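PDB 7AMK: proto-oncogene tyrosine-protein kinase receptor Ret from Danio rerio, which is a receptor tyrosine kinase that probably signals when GDNF-family ligands and their GFR-alpha co-receptors assemble on its cadherin-like extracellular domains. Local coordinates for residues L1-Y13 against S136-R150. The protein carries 4 engineered substitutions. Numbering follows the deposited sequence.
Sequences LYFPQRLYTENIY and SNPHITENREPGALR. With CA (calcium ion), chain L; CA (calcium ion), chain M.
Pro4 packs on His139, where the N-terminal residues of the first cadherin-like domain lie along the edge strand 139-141 of the second. Pro4 O accepts a hydrogen bond from His139 N at 2.9 Å and also lies over one face of the His139 ring. Pro4 CA makes a CH-pi contact with the imidazole, 4.1 Å from its centroid; His139 holds CG between its backbone N and carbonyl carbon (chi1 56°), which brings the ring against Pro4. Pro4 CB meets Leu149 CD1 at a tight 3.4 Å. Tyr2 approaches Ile140 with its ring edge, and its OH receives a weak but nearly straight bond from Thr141 N (3.4 Å, 165°). Beyond Pro4, Gln5 OE1 lies 2.9 Å from Arg150 NH2, amide and guanidinium planes 49° apart, and Gln5 NE2 donates to Leu7 O at 3.0 Å. Water 1 joins Gln5 OE1, Tyr8 OH and Leu149 O, while Arg150 NH1 reaches Ser136 O. Further out, Glu142 bridges two calcium ions, and Arg144 pairs with Glu229, another calcium ligand. One firm backbone bond and the proline packing thus probably set the register at Pro4-His139, the long Tyr2 bond adding little, while Leu7 O and water 1 hold the Gln5 amide in orientation.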
ATOM      1  N   LEU A   1      35.334 -26.140 -20.483  1.00 39.96           N
ATOM      2  CA  LEU A   1      35.327 -27.334 -19.644  1.00 27.01           C
ATOM      3  C   LEU A   1      34.509 -27.100 -18.392  1.00 22.46           C
ATOM      4  O   LEU A   1      34.616 -26.066 -17.763  1.00 23.15           O
ATOM      5  CB  LEU A   1      36.758 -27.734 -19.280  1.00 30.66           C
ATOM      6  CG  LEU A   1      37.716 -27.941 -20.473  1.00 45.61           C
ATOM      7  CD1 LEU A   1      39.179 -28.108 -20.007  1.00 35.86           C
ATOM      8  CD2 LEU A   1      37.293 -29.092 -21.417  1.00 32.85           C
ATOM      9  N   TYR A   2      33.645 -28.044 -18.043  1.00 27.39           N
ATOM     10  CA  TYR A   2      33.050 -28.012 -16.716  1.00 25.26           C
ATOM     11  C   TYR A   2      32.881 -29.438 -16.240  1.00 19.83           C
ATOM     12  O   TYR A   2      32.982 -30.385 -17.019  1.00 23.37           O
ATOM     13  CB  TYR A   2      31.706 -27.268 -16.673  1.00 33.46           C
ATOM     14  CG  TYR A   2      30.562 -27.940 -17.429  1.00 35.02           C
ATOM     15  CD1 TYR A   2      30.420 -27.758 -18.790  1.00 29.14           C
ATOM     16  CD2 TYR A   2      29.634 -28.769 -16.768  1.00 34.14           C
ATOM     17  CE1 TYR A   2      29.390 -28.338 -19.498  1.00 31.63           C
ATOM     18  CE2 TYR A   2      28.584 -29.371 -17.468  1.00 32.07           C
ATOM     19  CZ  TYR A   2      28.469 -29.146 -18.851  1.00 38.20           C
ATOM     20  OH  TYR A   2      27.451 -29.714 -19.615  1.00 33.09           O
ATOM     21  N   PHE A   3      32.644 -29.572 -14.946  1.00 28.90           N
ATOM     22  CA  PHE A   3      32.571 -30.866 -14.291  1.00 23.32           C
ATOM     23  C   PHE A   3      31.120 -31.227 -14.026  1.00 16.38           C
ATOM     24  O   PHE A   3      30.410 -30.463 -13.357  1.00 18.94           O
ATOM     25  CB  PHE A   3      33.356 -30.826 -12.989  1.00 26.36           C
ATOM     26  CG  PHE A   3      34.842 -30.681 -13.169  1.00 25.70           C
ATOM     27  CD1 PHE A   3      35.583 -31.681 -13.762  1.00 22.62           C
ATOM     28  CD2 PHE A   3      35.503 -29.561 -12.695  1.00 30.90           C
ATOM     29  CE1 PHE A   3      36.952 -31.559 -13.908  1.00 32.42           C
ATOM     30  CE2 PHE A   3      36.879 -29.424 -12.840  1.00 30.82           C
ATOM     31  CZ  PHE A   3      37.603 -30.424 -13.440  1.00 32.50           C
ATOM     32  N   PRO A   4      30.619 -32.341 -14.552  1.00 16.84           N
ATOM     33  CA  PRO A   4      29.243 -32.746 -14.247  1.00 16.73           C
ATOM     34  C   PRO A   4      29.060 -33.293 -12.826  1.00 24.15           C
ATOM     35  O   PRO A   4      27.939 -33.643 -12.446  1.00 14.25           O
ATOM     36  CB  PRO A   4      28.976 -33.830 -15.292  1.00 20.24           C
ATOM     37  CG  PRO A   4      30.354 -34.435 -15.538  1.00 23.35           C
ATOM     38  CD  PRO A   4      31.250 -33.216 -15.556  1.00 19.80           C
ATOM     39  N   GLN A   5      30.123 -33.329 -12.031  1.00 16.70           N
ATOM     40  CA  GLN A   5      30.141 -34.008 -10.751  1.00 21.08           C
ATOM     41  C   GLN A   5      31.151 -33.284  -9.865  1.00 27.44           C
ATOM     42  O   GLN A   5      32.303 -33.103 -10.268  1.00 23.27           O
ATOM     43  CB  GLN A   5      30.517 -35.479 -10.976  1.00 26.43           C
ATOM     44  CG  GLN A   5      30.505 -36.320  -9.738  1.00 30.77           C
ATOM     45  CD  GLN A   5      30.670 -37.799 -10.027  1.00 28.25           C
ATOM     46  OE1 GLN A   5      30.455 -38.262 -11.151  1.00 32.00           O
ATOM     47  NE2 GLN A   5      31.056 -38.552  -9.002  1.00 29.91           N
ATOM     48  N   ARG A   6      30.733 -32.843  -8.671  1.00 29.04           N
ATOM     49  CA  ARG A   6      31.619 -32.058  -7.804  1.00 27.32           C
ATOM     50  C   ARG A   6      32.509 -32.904  -6.900  1.00 26.93           C
ATOM     51  O   ARG A   6      33.519 -32.396  -6.401  1.00 31.76           O
ATOM     52  CB  ARG A   6      30.806 -31.109  -6.901  1.00 28.65           C
ATOM     53  CG  ARG A   6      30.417 -29.779  -7.537  1.00 41.00           C
ATOM     54  N   LEU A   7      32.164 -34.168  -6.672  1.00 26.62           N
ATOM     55  CA  LEU A   7      32.859 -34.995  -5.698  0.63 27.52           C
ATOM     56  C   LEU A   7      32.946 -36.423  -6.214  1.00 23.60           C
ATOM     57  O   LEU A   7      31.946 -36.986  -6.659  1.00 25.94           O
ATOM     58  CB  LEU A   7      32.135 -34.949  -4.351  0.63 30.04           C
ATOM     59  CG  LEU A   7      32.577 -35.918  -3.259  0.63 31.34           C
ATOM     60  CD1 LEU A   7      33.965 -35.573  -2.813  0.63 25.43           C
ATOM     61  CD2 LEU A   7      31.615 -35.862  -2.090  0.63 30.03           C
ATOM     62  N   TYR A   8      34.139 -37.001  -6.166  1.00 27.21           N
ATOM     63  CA  TYR A   8      34.318 -38.416  -6.450  1.00 21.66           C
ATOM     64  C   TYR A   8      34.700 -39.112  -5.156  1.00 26.65           C
ATOM     65  O   TYR A   8      35.325 -38.512  -4.275  1.00 26.12           O
ATOM     66  CB  TYR A   8      35.384 -38.668  -7.518  1.00 24.78           C
ATOM     67  CG  TYR A   8      35.009 -38.199  -8.905  1.00 19.74           C
ATOM     68  CD1 TYR A   8      35.216 -36.875  -9.293  1.00 23.33           C
ATOM     69  CD2 TYR A   8      34.462 -39.080  -9.830  1.00 22.38           C
ATOM     70  CE1 TYR A   8      34.867 -36.443 -10.557  1.00 19.77           C
ATOM     71  CE2 TYR A   8      34.117 -38.663 -11.104  1.00 17.33           C
ATOM     72  CZ  TYR A   8      34.310 -37.349 -11.455  1.00 16.19           C
ATOM     73  OH  TYR A   8      33.966 -36.935 -12.708  1.00 20.21           O
ATOM     74  N   THR A   9      34.309 -40.380  -5.028  1.00 19.75           N
ATOM     75  CA  THR A   9      34.671 -41.133  -3.837  1.00 31.95           C
ATOM     76  C   THR A   9      35.027 -42.557  -4.226  1.00 30.92           C
ATOM     77  O   THR A   9      34.562 -43.079  -5.241  1.00 29.34           O
ATOM     78  CB  THR A   9      33.553 -41.141  -2.769  1.00 32.08           C
ATOM     79  OG1 THR A   9      32.398 -41.840  -3.264  1.00 30.67           O
ATOM     80  CG2 THR A   9      33.163 -39.729  -2.420  1.00 25.16           C
ATOM     81  N   GLU A  10      35.878 -43.167  -3.410  1.00 31.99           N
ATOM     82  CA  GLU A  10      36.212 -44.572  -3.556  1.00 28.80           C
ATOM     83  C   GLU A  10      36.965 -45.014  -2.314  1.00 31.08           C
ATOM     84  O   GLU A  10      37.424 -44.192  -1.516  1.00 27.68           O
ATOM     85  CB  GLU A  10      37.040 -44.841  -4.819  1.00 25.91           C
ATOM     86  CG  GLU A  10      36.237 -45.416  -5.996  1.00 29.54           C
ATOM     87  CD  GLU A  10      35.679 -46.830  -5.734  1.00 40.14           C
ATOM     88  OE1 GLU A  10      35.895 -47.405  -4.632  1.00 42.61           O
ATOM     89  OE2 GLU A  10      35.020 -47.370  -6.644  1.00 27.98           O
ATOM     90  N   ASN A  11      37.044 -46.328  -2.146  1.00 28.19           N
ATOM     91  CA  ASN A  11      37.846 -46.948  -1.107  1.00 31.99           C
ATOM     92  C   ASN A  11      39.161 -47.430  -1.703  1.00 30.37           C
ATOM     93  O   ASN A  11      39.223 -47.839  -2.868  1.00 28.08           O
ATOM     94  CB  ASN A  11      37.101 -48.129  -0.482  1.00 26.55           C
ATOM     95  CG  ASN A  11      35.709 -47.756  -0.039  1.00 35.92           C
ATOM     96  OD1 ASN A  11      35.518 -46.746   0.633  1.00 41.43           O
ATOM     97  ND2 ASN A  11      34.724 -48.551  -0.437  1.00 31.37           N
ATOM     98  N   ILE A  12      40.209 -47.366  -0.900  1.00 27.50           N
ATOM     99  CA  ILE A  12      41.495 -47.942  -1.256  1.00 23.98           C
ATOM    100  C   ILE A  12      41.922 -48.813  -0.085  1.00 28.09           C
ATOM    101  O   ILE A  12      41.574 -48.559   1.076  1.00 25.78           O
ATOM    102  CB  ILE A  12      42.569 -46.866  -1.584  1.00 27.32           C
ATOM    103  CG1 ILE A  12      42.726 -45.871  -0.434  1.00 24.34           C
ATOM    104  CG2 ILE A  12      42.252 -46.152  -2.894  1.00 22.89           C
ATOM    105  CD1 ILE A  12      43.809 -44.824  -0.686  1.00 24.63           C
ATOM    106  N   TYR A  13      42.679 -49.852  -0.400  1.00 26.32           N
ATOM    107  CA  TYR A  13      43.038 -50.868   0.566  1.00 27.83           C
ATOM    108  C   TYR A  13      44.546 -51.017   0.653  1.00 29.05           C
ATOM    109  O   TYR A  13      45.266 -50.753  -0.313  1.00 28.84           O
ATOM    110  CB  TYR A  13      42.420 -52.225   0.198  1.00 31.68           C
ATOM    111  CG  TYR A  13      40.929 -52.192   0.177  1.00 35.05           C
ATOM    112  CD1 TYR A  13      40.205 -52.472   1.326  1.00 39.40           C
ATOM    113  CD2 TYR A  13      40.234 -51.880  -0.983  1.00 28.67           C
ATOM    114  CE1 TYR A  13      38.825 -52.445   1.322  1.00 30.95           C
ATOM    115  CE2 TYR A  13      38.843 -51.852  -0.997  1.00 27.92           C
ATOM    116  CZ  TYR A  13      38.153 -52.136   0.165  1.00 32.38           C
ATOM    117  OH  TYR A  13      36.782 -52.119   0.191  1.00 45.42           O
ATOM    118  N   SER A 136      25.950 -40.265  -6.589  1.00 50.12           N
ATOM    119  CA  SER A 136      25.737 -38.832  -6.740  1.00 48.55           C
ATOM    120  C   SER A 136      25.168 -38.518  -8.122  1.00 40.52           C
ATOM    121  O   SER A 136      25.554 -39.134  -9.119  1.00 40.59           O
ATOM    122  CB  SER A 136      27.061 -38.106  -6.551  1.00 46.34           C
ATOM    123  OG  SER A 136      28.021 -38.647  -7.453  1.00 54.04           O
ATOM    124  N   ASN A 137      24.251 -37.551  -8.188  1.00 21.37           N
ATOM    125  CA  ASN A 137      23.540 -37.289  -9.442  1.00 31.73           C
ATOM    126  C   ASN A 137      24.272 -36.244 -10.282  1.00 19.65           C
ATOM    127  O   ASN A 137      24.551 -35.144  -9.786  1.00 20.63           O
ATOM    128  CB  ASN A 137      22.117 -36.834  -9.182  1.00 28.88           C
ATOM    129  CG  ASN A 137      21.243 -37.943  -8.634  1.00 31.04           C
ATOM    130  OD1 ASN A 137      21.283 -39.099  -9.101  1.00 20.74           O
ATOM    131  ND2 ASN A 137      20.431 -37.594  -7.637  1.00 25.63           N
ATOM    132  N   PRO A 138      24.611 -36.530 -11.521  1.00 13.94           N
ATOM    133  CA  PRO A 138      25.387 -35.560 -12.300  1.00 20.63           C
ATOM    134  C   PRO A 138      24.510 -34.382 -12.710  1.00 18.04           C
ATOM    135  O   PRO A 138      23.289 -34.367 -12.520  1.00 16.11           O
ATOM    136  CB  PRO A 138      25.887 -36.384 -13.499  1.00 14.34           C
ATOM    137  CG  PRO A 138      24.943 -37.533 -13.603  1.00 21.23           C
ATOM    138  CD  PRO A 138      24.438 -37.814 -12.215  1.00 14.39           C
ATOM    139  N   HIS A 139      25.160 -33.350 -13.227  1.00 15.64           N
ATOM    140  CA  HIS A 139      24.432 -32.210 -13.748  1.00 14.00           C
ATOM    141  C   HIS A 139      25.101 -31.795 -15.030  1.00 17.53           C
ATOM    142  O   HIS A 139      26.317 -31.918 -15.157  1.00 16.14           O
ATOM    143  CB  HIS A 139      24.401 -31.030 -12.765  1.00 14.55           C
ATOM    144  CG  HIS A 139      25.761 -30.566 -12.334  1.00 32.64           C
ATOM    145  ND1 HIS A 139      26.549 -29.738 -13.108  1.00 33.27           N
ATOM    146  CD2 HIS A 139      26.478 -30.824 -11.211  1.00 32.41           C
ATOM    147  CE1 HIS A 139      27.690 -29.502 -12.479  1.00 30.59           C
ATOM    148  NE2 HIS A 139      27.673 -30.151 -11.328  1.00 31.12           N
ATOM    149  N   ILE A 140      24.302 -31.349 -15.992  1.00 17.66           N
ATOM    150  CA  ILE A 140      24.825 -30.700 -17.180  1.00 18.38           C
ATOM    151  C   ILE A 140      24.022 -29.420 -17.384  1.00 17.36           C
ATOM    152  O   ILE A 140      22.942 -29.241 -16.822  1.00 15.92           O
ATOM    153  CB  ILE A 140      24.742 -31.608 -18.416  1.00 18.72           C
ATOM    154  CG1 ILE A 140      23.309 -32.114 -18.562  1.00 27.04           C
ATOM    155  CG2 ILE A 140      25.619 -32.808 -18.262  1.00 19.22           C
ATOM    156  CD1 ILE A 140      23.076 -32.903 -19.816  1.00 25.13           C
ATOM    157  N   THR A 141      24.553 -28.535 -18.209  1.00 20.30           N
ATOM    158  CA  THR A 141      23.833 -27.323 -18.553  1.00 24.19           C
ATOM    159  C   THR A 141      23.142 -27.520 -19.895  1.00 21.98           C
ATOM    160  O   THR A 141      23.627 -28.258 -20.753  1.00 23.51           O
ATOM    161  CB  THR A 141      24.768 -26.114 -18.595  1.00 22.06           C
ATOM    162  OG1 THR A 141      25.411 -25.988 -17.328  1.00 27.28           O
ATOM    163  CG2 THR A 141      23.979 -24.804 -18.883  1.00 21.95           C
ATOM    164  N   GLU A 142      21.984 -26.880 -20.050  1.00 18.61           N
ATOM    165  CA  GLU A 142      21.252 -26.944 -21.310  1.00 19.07           C
ATOM    166  C   GLU A 142      22.104 -26.358 -22.446  1.00 20.28           C
ATOM    167  O   GLU A 142      23.101 -25.664 -22.220  1.00 20.93           O
ATOM    168  CB  GLU A 142      19.915 -26.204 -21.161  1.00 19.49           C
ATOM    169  CG  GLU A 142      20.070 -24.722 -20.884  1.00 20.67           C
ATOM    170  CD  GLU A 142      18.796 -23.923 -21.074  1.00 21.48           C
ATOM    171  OE1 GLU A 142      17.834 -24.406 -21.710  1.00 21.32           O
ATOM    172  OE2 GLU A 142      18.772 -22.789 -20.563  1.00 22.40           O
ATOM    173  N   ASN A 143      21.729 -26.690 -23.682  1.00 22.23           N
ATOM    174  CA  ASN A 143      22.332 -26.098 -24.902  1.00 24.79           C
ATOM    175  C   ASN A 143      23.841 -26.339 -24.994  1.00 30.65           C
ATOM    176  O   ASN A 143      24.601 -25.455 -25.399  1.00 28.24           O
ATOM    177  CB  ASN A 143      22.065 -24.594 -25.000  1.00 23.57           C
ATOM    178  CG  ASN A 143      20.602 -24.249 -24.909  1.00 23.59           C
ATOM    179  OD1 ASN A 143      19.743 -25.014 -25.331  1.00 23.09           O
ATOM    180  ND2 ASN A 143      20.306 -23.084 -24.340  1.00 24.32           N
ATOM    181  N   ARG A 144      24.287 -27.534 -24.621  1.00 26.35           N
ATOM    182  CA  ARG A 144      25.707 -27.854 -24.592  1.00 31.14           C
ATOM    183  C   ARG A 144      25.992 -29.097 -25.421  1.00 25.34           C
ATOM    184  O   ARG A 144      25.116 -29.935 -25.648  1.00 28.41           O
ATOM    185  CB  ARG A 144      26.218 -28.096 -23.162  1.00 23.39           C
ATOM    186  CG  ARG A 144      26.281 -26.881 -22.298  1.00 25.47           C
ATOM    187  CD  ARG A 144      27.301 -25.901 -22.816  1.00 31.28           C
ATOM    188  NE  ARG A 144      27.464 -24.793 -21.880  1.00 41.66           N
ATOM    189  CZ  ARG A 144      26.740 -23.684 -21.907  1.00 43.20           C
ATOM    190  NH1 ARG A 144      25.805 -23.497 -22.820  1.00 38.20           N
ATOM    191  NH2 ARG A 144      26.960 -22.738 -20.998  1.00 46.22           N
ATOM    192  N   GLU A 145      27.263 -29.231 -25.783  1.00 22.70           N
ATOM    193  CA  GLU A 145      27.740 -30.316 -26.628  1.00 31.03           C
ATOM    194  C   GLU A 145      27.618 -31.677 -25.933  1.00 29.82           C
ATOM    195  O   GLU A 145      28.070 -31.844 -24.791  1.00 23.03           O
ATOM    196  CB  GLU A 145      29.203 -30.053 -27.009  1.00 32.07           C
ATOM    197  CG  GLU A 145      30.044 -31.311 -27.256  1.00 41.63           C
ATOM    198  CD  GLU A 145      30.952 -31.175 -28.482  1.00 48.67           C
ATOM    199  OE1 GLU A 145      30.525 -30.526 -29.462  1.00 55.25           O
ATOM    200  OE2 GLU A 145      32.080 -31.721 -28.475  1.00 53.31           O
ATOM    201  N   PRO A 146      27.055 -32.673 -26.612  1.00 24.31           N
ATOM    202  CA  PRO A 146      26.999 -34.033 -26.052  1.00 23.14           C
ATOM    203  C   PRO A 146      28.382 -34.547 -25.673  1.00 30.20           C
ATOM    204  O   PRO A 146      29.406 -34.104 -26.201  1.00 21.22           O
ATOM    205  CB  PRO A 146      26.411 -34.871 -27.197  1.00 23.06           C
ATOM    206  CG  PRO A 146      25.865 -33.880 -28.208  1.00 28.04           C
ATOM    207  CD  PRO A 146      26.596 -32.590 -28.010  1.00 29.25           C
ATOM    208  N   GLY A 147      28.408 -35.505 -24.754  1.00 21.66           N
ATOM    209  CA  GLY A 147      29.690 -35.955 -24.233  1.00 22.30           C
ATOM    210  C   GLY A 147      29.518 -36.981 -23.141  1.00 25.35           C
ATOM    211  O   GLY A 147      28.420 -37.197 -22.613  1.00 20.74           O
ATOM    212  N   ALA A 148      30.630 -37.633 -22.824  1.00 23.76           N
ATOM    213  CA  ALA A 148      30.616 -38.582 -21.730  1.00 20.43           C
ATOM    214  C   ALA A 148      30.324 -37.840 -20.447  1.00 18.36           C
ATOM    215  O   ALA A 148      30.681 -36.674 -20.276  1.00 27.99           O
ATOM    216  CB  ALA A 148      31.944 -39.328 -21.614  1.00 24.13           C
ATOM    217  N   LEU A 149      29.677 -38.521 -19.557  1.00 19.16           N
ATOM    218  CA  LEU A 149      29.179 -37.920 -18.343  1.00 16.19           C
ATOM    219  C   LEU A 149      29.685 -38.620 -17.098  1.00 17.15           C
ATOM    220  O   LEU A 149      29.993 -37.960 -16.108  1.00 18.38           O
ATOM    221  CB  LEU A 149      27.657 -37.960 -18.382  1.00 15.92           C
ATOM    222  CG  LEU A 149      26.880 -37.355 -17.249  1.00 21.24           C
ATOM    223  CD1 LEU A 149      27.117 -35.870 -17.343  1.00 33.66           C
ATOM    224  CD2 LEU A 149      25.424 -37.693 -17.496  1.00 20.93           C
ATOM    225  N   ARG A 150      29.756 -39.946 -17.114  1.00 14.63           N
ATOM    226  CA  ARG A 150      30.175 -40.686 -15.936  1.00 18.50           C
ATOM    227  C   ARG A 150      30.747 -42.016 -16.401  1.00 15.64           C
ATOM    228  O   ARG A 150      30.142 -42.686 -17.242  1.00 15.03           O
ATOM    229  CB  ARG A 150      29.011 -40.895 -14.945  1.00 15.93           C
ATOM    230  CG  ARG A 150      29.307 -41.923 -13.805  1.00 23.09           C
ATOM    231  CD  ARG A 150      28.231 -41.917 -12.712  1.00 15.24           C
ATOM    232  NE  ARG A 150      28.165 -40.537 -12.225  1.00 40.72           N
ATOM    233  CZ  ARG A 150      27.583 -40.118 -11.110  1.00 32.70           C
ATOM    234  NH1 ARG A 150      26.927 -40.955 -10.311  1.00 36.65           N
ATOM    235  NH2 ARG A 150      27.663 -38.826 -10.791  1.00 26.32           N
TER
HETATM  236 CA    CA L 601      16.340 -23.509 -23.170  1.00 22.02          CA
HETATM  237 CA    CA M 602      17.110 -21.137 -20.152  1.00 17.96          CA
HETATM  238  O   HOH W   1      31.645 -38.319 -13.399  1.00 22.00           O
HETATM  239  O   HOH W   2      14.797 -22.435 -24.561  1.00 32.25           O
HETATM  240  O   HOH W   3      17.456 -24.652 -24.862  1.00 21.76           O